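Long-range contact in thymine dioxygenase (Neurospora crassa, PDB 5C3Q), which probably acts as a metal- and 2-oxoglutarate-dependent dioxygenase that hydroxylates thymine, which it binds beside the metal site: residues V81-A94 with E121-N135. Numbering follows the deposited sequence.
Sequences VGWTTPEANRGYSA and ESYEIGREDEPGHPN. With EDO (1,2-ethanediol), chain I.
Gly91 and Ser93 pair antiparallel with Glu124 and Ser122, each pair closed by two backbone hydrogen bonds, so that strand 91-93 runs along strand 121-125 with axes 4.5 Å apart at closest. Arg90 CG lies opposite the carbonyl carbon (chi1 -72°) and the chain is extended from there to NE, carrying the guanidinium into the loop 126-135. There Arg90 NH2 meets Glu130 OE1 at 2.7 Å in a salt bridge on that oxygen's anti lone pair, and donates to Arg127 O; both acceptors lie near the guanidinium plane. Arg90 NH1 turns back to Ala88 O, Arg90 NE makes a weak, bent hydrogen bond (126°) to Asn135 OD1, and His133 O sits over one guanidinium face. Asn135 OD1 also accepts from Gly126 N while its ND2 donates to Gly126 O. Ala88 CA sits over one face of the His133 ring, a CH-pi contact. The two strands extend the edge of the large sheet of the double-stranded beta-helix fold, beyond strand 190-200, to which 121-125 is hydrogen-bonded. On the face of Tyr92 and Tyr123, Tyr92 OH donates to Glu121 OE1 (2.6 Å), which Lys78 shares. On the face of Ser93, Ser122 and Glu124, one water joins Glu124 OE2, Gly91 O and Ser122 OG; another links Glu124 OE1, salt-bridged to Arg192, to Asn89 OD1. Asn89 OD1 also takes Trp83 NE1 at 3.1 Å on an in-plane lone pair, which should fix the amide's rotation while ND2 binds thymine O2.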
ATOM      1  N   VAL A  81       4.539  21.246   5.955  1.00 34.76           N
ATOM      2  CA  VAL A  81       3.442  20.558   5.273  1.00 33.31           C
ATOM      3  C   VAL A  81       3.127  19.251   6.000  1.00 32.28           C
ATOM      4  O   VAL A  81       2.902  18.204   5.382  1.00 31.18           O
ATOM      5  CB  VAL A  81       3.747  20.340   3.771  1.00 33.19           C
ATOM      6  CG1 VAL A  81       3.811  21.683   3.058  1.00 34.08           C
ATOM      7  CG2 VAL A  81       5.043  19.565   3.550  1.00 32.89           C
ATOM      8  N   GLY A  82       3.091  19.343   7.328  1.00 31.83           N
ATOM      9  CA  GLY A  82       2.924  18.191   8.191  1.00 31.50           C
ATOM     10  C   GLY A  82       1.539  17.569   8.154  1.00 30.76           C
ATOM     11  O   GLY A  82       0.538  18.247   7.926  1.00 31.22           O
ATOM     12  N   TRP A  83       1.505  16.260   8.370  1.00 29.73           N
ATOM     13  CA  TRP A  83       0.271  15.506   8.559  1.00 28.82           C
ATOM     14  C   TRP A  83      -0.462  16.108   9.745  1.00 29.11           C
ATOM     15  O   TRP A  83       0.148  16.371  10.780  1.00 29.16           O
ATOM     16  CB  TRP A  83       0.622  14.041   8.843  1.00 28.03           C
ATOM     17  CG  TRP A  83      -0.470  13.029   8.649  1.00 27.22           C
ATOM     18  CD1 TRP A  83      -0.754  12.344   7.500  1.00 26.90           C
ATOM     19  CD2 TRP A  83      -1.375  12.531   9.644  1.00 27.10           C
ATOM     20  NE1 TRP A  83      -1.789  11.470   7.712  1.00 26.26           N
ATOM     21  CE2 TRP A  83      -2.190  11.563   9.019  1.00 26.60           C
ATOM     22  CE3 TRP A  83      -1.580  12.815  10.999  1.00 27.50           C
ATOM     23  CZ2 TRP A  83      -3.200  10.880   9.701  1.00 26.70           C
ATOM     24  CZ3 TRP A  83      -2.584  12.139  11.678  1.00 27.54           C
ATOM     25  CH2 TRP A  83      -3.381  11.178  11.026  1.00 27.11           C
ATOM     26  N   THR A  84      -1.764  16.340   9.595  1.00 29.12           N
ATOM     27  CA  THR A  84      -2.541  17.004  10.638  1.00 29.86           C
ATOM     28  C   THR A  84      -3.479  16.037  11.345  1.00 29.49           C
ATOM     29  O   THR A  84      -3.226  15.651  12.482  1.00 30.20           O
ATOM     30  CB  THR A  84      -3.350  18.181  10.068  1.00 30.39           C
ATOM     31  OG1 THR A  84      -4.131  17.732   8.953  1.00 29.76           O
ATOM     32  CG2 THR A  84      -2.413  19.302   9.620  1.00 31.06           C
ATOM     33  N   THR A  85      -4.551  15.645  10.665  1.00 29.06           N
ATOM     34  CA  THR A  85      -5.599  14.847  11.271  1.00 28.75           C
ATOM     35  C   THR A  85      -5.819  13.557  10.495  1.00 28.30           C
ATOM     36  O   THR A  85      -5.487  13.483   9.314  1.00 28.15           O
ATOM     37  CB  THR A  85      -6.934  15.612  11.295  1.00 29.35           C
ATOM     38  OG1 THR A  85      -7.407  15.796   9.955  1.00 29.11           O
ATOM     39  CG2 THR A  85      -6.779  16.956  11.983  1.00 30.20           C
ATOM     40  N   PRO A  86      -6.384  12.534  11.157  1.00 28.22           N
ATOM     41  CA  PRO A  86      -6.746  11.304  10.450  1.00 27.55           C
ATOM     42  C   PRO A  86      -7.811  11.499   9.365  1.00 27.24           C
ATOM     43  O   PRO A  86      -7.801  10.787   8.367  1.00 26.61           O
ATOM     44  CB  PRO A  86      -7.264  10.376  11.564  1.00 27.84           C
ATOM     45  CG  PRO A  86      -7.458  11.232  12.768  1.00 28.73           C
ATOM     46  CD  PRO A  86      -6.528  12.397  12.618  1.00 28.98           C
ATOM     47  N   GLU A  87      -8.715  12.454   9.542  1.00 27.59           N
ATOM     48  CA  GLU A  87      -9.781  12.630   8.550  1.00 27.85           C
ATOM     49  C   GLU A  87      -9.294  13.331   7.278  1.00 26.81           C
ATOM     50  O   GLU A  87      -9.896  13.165   6.222  1.00 26.61           O
ATOM     51  CB  GLU A  87     -11.037  13.299   9.128  1.00 29.42           C
ATOM     52  CG  GLU A  87     -10.829  14.273  10.261  1.00 30.64           C
ATOM     53  CD  GLU A  87     -10.692  13.612  11.625  1.00 30.73           C
ATOM     54  OE1 GLU A  87     -11.670  13.025  12.127  1.00 31.89           O
ATOM     55  OE2 GLU A  87      -9.603  13.700  12.210  1.00 30.96           O
ATOM     56  N   ALA A  88      -8.200  14.086   7.384  1.00 26.27           N
ATOM     57  CA  ALA A  88      -7.509  14.643   6.217  1.00 25.77           C
ATOM     58  C   ALA A  88      -6.571  13.597   5.611  1.00 24.82           C
ATOM     59  O   ALA A  88      -6.577  13.363   4.397  1.00 24.18           O
ATOM     60  CB  ALA A  88      -6.716  15.877   6.612  1.00 26.25           C
ATOM     61  N   ASN A  89      -5.763  12.986   6.475  1.00 24.13           N
ATOM     62  CA  ASN A  89      -4.800  11.947   6.088  1.00 23.55           C
ATOM     63  C   ASN A  89      -3.843  12.398   4.979  1.00 23.41           C
ATOM     64  O   ASN A  89      -3.557  11.652   4.045  1.00 22.78           O
ATOM     65  CB  ASN A  89      -5.538  10.664   5.681  1.00 23.17           C
ATOM     66  CG  ASN A  89      -4.649   9.432   5.731  1.00 22.65           C
ATOM     67  OD1 ASN A  89      -3.640   9.410   6.434  1.00 22.79           O
ATOM     68  ND2 ASN A  89      -5.023   8.398   4.986  1.00 22.17           N
ATOM     69  N   ARG A  90      -3.361  13.630   5.089  1.00 23.85           N
ATOM     70  CA  ARG A  90      -2.500  14.226   4.067  1.00 24.33           C
ATOM     71  C   ARG A  90      -1.332  14.948   4.713  1.00 25.01           C
ATOM     72  O   ARG A  90      -1.487  15.582   5.762  1.00 25.23           O
ATOM     73  CB  ARG A  90      -3.287  15.231   3.218  1.00 24.67           C
ATOM     74  CG  ARG A  90      -4.301  14.626   2.255  1.00 24.41           C
ATOM     75  CD  ARG A  90      -5.347  15.670   1.893  1.00 24.97           C
ATOM     76  NE  ARG A  90      -6.195  15.305   0.756  1.00 24.97           N
ATOM     77  CZ  ARG A  90      -7.348  14.639   0.826  1.00 25.05           C
ATOM     78  NH1 ARG A  90      -7.822  14.191   1.984  1.00 24.98           N
ATOM     79  NH2 ARG A  90      -8.031  14.399  -0.288  1.00 25.67           N
ATOM     80  N   GLY A  91      -0.170  14.869   4.073  1.00 25.26           N
ATOM     81  CA  GLY A  91       0.992  15.632   4.499  1.00 26.03           C
ATOM     82  C   GLY A  91       2.145  14.797   5.018  1.00 26.15           C
ATOM     83  O   GLY A  91       2.138  13.561   4.934  1.00 25.60           O
ATOM     84  N   TYR A  92       3.134  15.498   5.564  1.00 26.89           N
ATOM     85  CA  TYR A  92       4.412  14.903   5.929  1.00 27.75           C
ATOM     86  C   TYR A  92       4.388  14.308   7.329  1.00 28.64           C
ATOM     87  O   TYR A  92       3.834  14.899   8.255  1.00 28.17           O
ATOM     88  CB  TYR A  92       5.524  15.949   5.845  1.00 28.43           C
ATOM     89  CG  TYR A  92       6.854  15.449   6.351  1.00 28.49           C
ATOM     90  CD1 TYR A  92       7.625  14.579   5.586  1.00 28.14           C
ATOM     91  CD2 TYR A  92       7.341  15.838   7.598  1.00 28.64           C
ATOM     92  CE1 TYR A  92       8.842  14.111   6.047  1.00 28.26           C
ATOM     93  CE2 TYR A  92       8.559  15.374   8.066  1.00 28.73           C
ATOM     94  CZ  TYR A  92       9.305  14.511   7.287  1.00 28.62           C
ATOM     95  OH  TYR A  92      10.516  14.042   7.738  1.00 28.66           O
ATOM     96  N   SER A  93       5.010  13.141   7.478  1.00 29.36           N
ATOM     97  CA  SER A  93       5.117  12.499   8.777  1.00 31.30           C
ATOM     98  C   SER A  93       6.437  11.748   8.944  1.00 32.66           C
ATOM     99  O   SER A  93       6.995  11.208   7.984  1.00 31.83           O
ATOM    100  CB  SER A  93       3.946  11.547   8.992  1.00 31.23           C
ATOM    101  OG  SER A  93       3.929  11.082  10.325  1.00 33.01           O
ATOM    102  N   ALA A  94       6.936  11.746  10.176  1.00 34.89           N
ATOM    103  CA  ALA A  94       8.084  10.935  10.563  1.00 37.00           C
ATOM    104  C   ALA A  94       7.865  10.486  12.001  1.00 38.48           C
ATOM    105  O   ALA A  94       7.679  11.325  12.878  1.00 39.15           O
ATOM    106  CB  ALA A  94       9.368  11.738  10.447  1.00 37.84           C
ATOM    107  N   GLU A 121      10.270   8.017   6.733  1.00 27.61           N
ATOM    108  CA  GLU A 121       9.463   9.229   6.649  1.00 27.15           C
ATOM    109  C   GLU A 121       8.511   9.083   5.473  1.00 25.74           C
ATOM    110  O   GLU A 121       8.764   8.304   4.552  1.00 25.26           O
ATOM    111  CB  GLU A 121      10.332  10.492   6.528  1.00 28.36           C
ATOM    112  CG  GLU A 121      11.367  10.459   5.420  1.00 29.11           C
ATOM    113  CD  GLU A 121      12.252  11.695   5.379  1.00 30.20           C
ATOM    114  OE1 GLU A 121      11.881  12.752   5.936  1.00 30.83           O
ATOM    115  OE2 GLU A 121      13.329  11.619   4.756  1.00 30.59           O
ATOM    116  N   SER A 122       7.403   9.811   5.522  1.00 24.76           N
ATOM    117  CA  SER A 122       6.379   9.692   4.496  1.00 23.91           C
ATOM    118  C   SER A 122       5.719  11.027   4.185  1.00 23.98           C
ATOM    119  O   SER A 122       5.722  11.950   5.001  1.00 23.80           O
ATOM    120  CB  SER A 122       5.320   8.670   4.915  1.00 23.39           C
ATOM    121  OG  SER A 122       4.618   9.098   6.064  1.00 23.87           O
ATOM    122  N   TYR A 123       5.171  11.113   2.981  1.00 23.78           N
ATOM    123  CA  TYR A 123       4.392  12.257   2.560  1.00 23.91           C
ATOM    124  C   TYR A 123       3.176  11.747   1.796  1.00 23.42           C
ATOM    125  O   TYR A 123       3.313  11.040   0.791  1.00 23.23           O
ATOM    126  CB  TYR A 123       5.237  13.181   1.687  1.00 24.74           C
ATOM    127  CG  TYR A 123       4.486  14.398   1.207  1.00 25.14           C
ATOM    128  CD1 TYR A 123       4.231  15.466   2.065  1.00 25.62           C
ATOM    129  CD2 TYR A 123       4.026  14.481  -0.101  1.00 25.12           C
ATOM    130  CE1 TYR A 123       3.540  16.583   1.629  1.00 26.19           C
ATOM    131  CE2 TYR A 123       3.335  15.593  -0.544  1.00 25.78           C
ATOM    132  CZ  TYR A 123       3.094  16.640   0.321  1.00 26.19           C
ATOM    133  OH  TYR A 123       2.402  17.741  -0.128  1.00 27.24           O
ATOM    134  N   GLU A 124       1.991  12.113   2.273  1.00 23.58           N
ATOM    135  CA  GLU A 124       0.743  11.592   1.728  1.00 23.64           C
ATOM    136  C   GLU A 124      -0.087  12.643   0.987  1.00 24.04           C
ATOM    137  O   GLU A 124      -0.288  13.765   1.466  1.00 23.37           O
ATOM    138  CB  GLU A 124      -0.056  10.934   2.843  1.00 23.93           C
ATOM    139  CG  GLU A 124       0.575   9.610   3.259  1.00 23.93           C
ATOM    140  CD  GLU A 124       0.089   9.098   4.593  1.00 24.45           C
ATOM    141  OE1 GLU A 124      -0.193   7.881   4.691  1.00 24.76           O
ATOM    142  OE2 GLU A 124       0.007   9.899   5.546  1.00 25.40           O
ATOM    143  N   ILE A 125      -0.558  12.242  -0.189  1.00 24.08           N
ATOM    144  CA  ILE A 125      -1.308  13.086  -1.104  1.00 25.07           C
ATOM    145  C   ILE A 125      -2.654  12.420  -1.369  1.00 24.88           C
ATOM    146  O   ILE A 125      -2.697  11.239  -1.710  1.00 23.84           O
ATOM    147  CB  ILE A 125      -0.546  13.231  -2.443  1.00 25.63           C
ATOM    148  CG1 ILE A 125       0.768  13.988  -2.234  1.00 26.77           C
ATOM    149  CG2 ILE A 125      -1.396  13.936  -3.487  1.00 26.36           C
ATOM    150  CD1 ILE A 125       1.838  13.636  -3.252  1.00 27.09           C
ATOM    151  N   GLY A 126      -3.740  13.172  -1.200  1.00 25.43           N
ATOM    152  CA  GLY A 126      -5.089  12.697  -1.529  1.00 25.76           C
ATOM    153  C   GLY A 126      -5.539  13.312  -2.836  1.00 26.90           C
ATOM    154  O   GLY A 126      -4.779  14.046  -3.468  1.00 27.38           O
ATOM    155  N   ARG A 127      -6.768  13.026  -3.258  1.00 27.79           N
ATOM    156  CA  ARG A 127      -7.289  13.661  -4.465  1.00 29.22           C
ATOM    157  C   ARG A 127      -7.456  15.162  -4.228  1.00 30.01           C
ATOM    158  O   ARG A 127      -7.877  15.586  -3.154  1.00 29.52           O
ATOM    159  CB  ARG A 127      -8.591  13.026  -4.955  1.00 29.62           C
ATOM    160  CG  ARG A 127      -9.787  13.168  -4.038  1.00 30.24           C
ATOM    161  CD  ARG A 127     -11.043  12.720  -4.761  1.00 30.87           C
ATOM    162  NE  ARG A 127     -12.176  12.629  -3.845  1.00 31.27           N
ATOM    163  CZ  ARG A 127     -13.182  13.498  -3.761  1.00 32.12           C
ATOM    164  NH1 ARG A 127     -13.244  14.564  -4.550  1.00 33.01           N
ATOM    165  NH2 ARG A 127     -14.149  13.285  -2.877  1.00 32.72           N
ATOM    166  N   GLU A 128      -7.114  15.940  -5.246  1.00 31.61           N
ATOM    167  CA  GLU A 128      -7.046  17.395  -5.155  1.00 33.28           C
ATOM    168  C   GLU A 128      -8.343  18.076  -4.747  1.00 33.80           C
ATOM    169  O   GLU A 128      -8.318  19.068  -4.019  1.00 35.20           O
ATOM    170  CB  GLU A 128      -6.608  17.976  -6.501  1.00 35.04           C
ATOM    171  CG  GLU A 128      -5.116  17.901  -6.748  1.00 36.02           C
ATOM    172  CD  GLU A 128      -4.361  19.032  -6.074  1.00 37.11           C
ATOM    173  OE1 GLU A 128      -4.260  19.032  -4.827  1.00 37.41           O
ATOM    174  OE2 GLU A 128      -3.850  19.917  -6.797  1.00 38.86           O
ATOM    175  N   ASP A 129      -9.466  17.558  -5.229  1.00 33.30           N
ATOM    176  CA  ASP A 129     -10.737  18.277  -5.141  1.00 33.55           C
ATOM    177  C   ASP A 129     -11.701  17.697  -4.104  1.00 32.56           C
ATOM    178  O   ASP A 129     -12.916  17.839  -4.237  1.00 32.51           O
ATOM    179  CB  ASP A 129     -11.400  18.339  -6.526  1.00 34.54           C
ATOM    180  CG  ASP A 129     -11.776  16.969  -7.068  1.00 34.63           C
ATOM    181  OD1 ASP A 129     -11.258  15.944  -6.569  1.00 34.24           O
ATOM    182  OD2 ASP A 129     -12.599  16.922  -8.005  1.00 35.93           O
ATOM    183  N   GLU A 130     -11.168  17.052  -3.068  1.00 31.51           N
ATOM    184  CA  GLU A 130     -12.015  16.580  -1.981  1.00 31.31           C
ATOM    185  C   GLU A 130     -12.419  17.770  -1.119  1.00 31.47           C
ATOM    186  O   GLU A 130     -11.549  18.441  -0.563  1.00 30.82           O
ATOM    187  CB  GLU A 130     -11.317  15.534  -1.120  1.00 31.00           C
ATOM    188  CG  GLU A 130     -12.240  14.989  -0.042  1.00 31.52           C
ATOM    189  CD  GLU A 130     -11.670  13.806   0.702  1.00 30.92           C
ATOM    190  OE1 GLU A 130     -10.460  13.540   0.585  1.00 30.73           O
ATOM    191  OE2 GLU A 130     -12.448  13.148   1.419  1.00 32.20           O
ATOM    192  N   PRO A 131     -13.735  18.033  -1.001  1.00 31.97           N
ATOM    193  CA  PRO A 131     -14.209  19.128  -0.157  1.00 32.94           C
ATOM    194  C   PRO A 131     -13.641  19.070   1.261  1.00 32.24           C
ATOM    195  O   PRO A 131     -13.681  18.017   1.901  1.00 31.52           O
ATOM    196  CB  PRO A 131     -15.726  18.915  -0.125  1.00 33.61           C
ATOM    197  CG  PRO A 131     -16.037  18.208  -1.396  1.00 33.67           C
ATOM    198  CD  PRO A 131     -14.853  17.319  -1.649  1.00 32.69           C
ATOM    199  N   GLY A 132     -13.087  20.190   1.718  1.00 32.12           N
ATOM    200  CA  GLY A 132     -12.647  20.338   3.103  1.00 32.10           C
ATOM    201  C   GLY A 132     -11.287  19.756   3.454  1.00 31.24           C
ATOM    202  O   GLY A 132     -10.837  19.914   4.583  1.00 30.78           O
ATOM    203  N   HIS A 133     -10.628  19.087   2.505  1.00 30.62           N
ATOM    204  CA  HIS A 133      -9.348  18.426   2.774  1.00 30.10           C
ATOM    205  C   HIS A 133      -8.299  18.729   1.704  1.00 30.21           C
ATOM    206  O   HIS A 133      -7.927  17.840   0.933  1.00 29.49           O
ATOM    207  CB  HIS A 133      -9.528  16.907   2.852  1.00 29.47           C
ATOM    208  CG  HIS A 133     -10.492  16.455   3.901  1.00 30.01           C
ATOM    209  ND1 HIS A 133     -10.430  16.884   5.209  1.00 30.53           N
ATOM    210  CD2 HIS A 133     -11.518  15.574   3.841  1.00 29.80           C
ATOM    211  CE1 HIS A 133     -11.390  16.300   5.905  1.00 30.50           C
ATOM    212  NE2 HIS A 133     -12.064  15.501   5.099  1.00 31.07           N
ATOM    213  N   PRO A 134      -7.798  19.972   1.663  1.00 30.73           N
ATOM    214  CA  PRO A 134      -6.783  20.322   0.664  1.00 30.93           C
ATOM    215  C   PRO A 134      -5.421  19.675   0.934  1.00 30.09           C
ATOM    216  O   PRO A 134      -5.045  19.498   2.089  1.00 29.94           O
ATOM    217  CB  PRO A 134      -6.679  21.844   0.793  1.00 31.84           C
ATOM    218  CG  PRO A 134      -7.095  22.134   2.194  1.00 32.02           C
ATOM    219  CD  PRO A 134      -8.143  21.116   2.530  1.00 31.61           C
ATOM    220  N   ASN A 135      -4.697  19.334  -0.129  1.00 29.54           N
ATOM    221  CA  ASN A 135      -3.342  18.791  -0.005  1.00 29.59           C
ATOM    222  C   ASN A 135      -2.355  19.883   0.404  1.00 30.53           C
ATOM    223  O   ASN A 135      -2.345  20.954  -0.204  1.00 31.64           O
ATOM    224  CB  ASN A 135      -2.884  18.170  -1.330  1.00 29.19           C
ATOM    225  CG  ASN A 135      -3.568  16.850  -1.629  1.00 28.32           C
ATOM    226  OD1 ASN A 135      -3.731  16.012  -0.744  1.00 27.62           O
ATOM    227  ND2 ASN A 135      -3.969  16.658  -2.880  1.00 28.56           N
TER
HETATM  228  C1  EDO I 405       0.605   9.307   8.551  1.00 42.02           C
HETATM  229  O1  EDO I 405       0.891   8.258   7.622  1.00 40.80           O
HETATM  230  C2  EDO I 405       1.269   9.024   9.891  1.00 41.97           C
HETATM  231  O2  EDO I 405       0.420   8.234  10.727  1.00 43.13           O
HETATM  232  O   HOH W   1      -2.044   7.242   6.403  1.00 24.71           O
HETATM  233  O   HOH W   2       2.554  10.937   5.990  1.00 27.25           O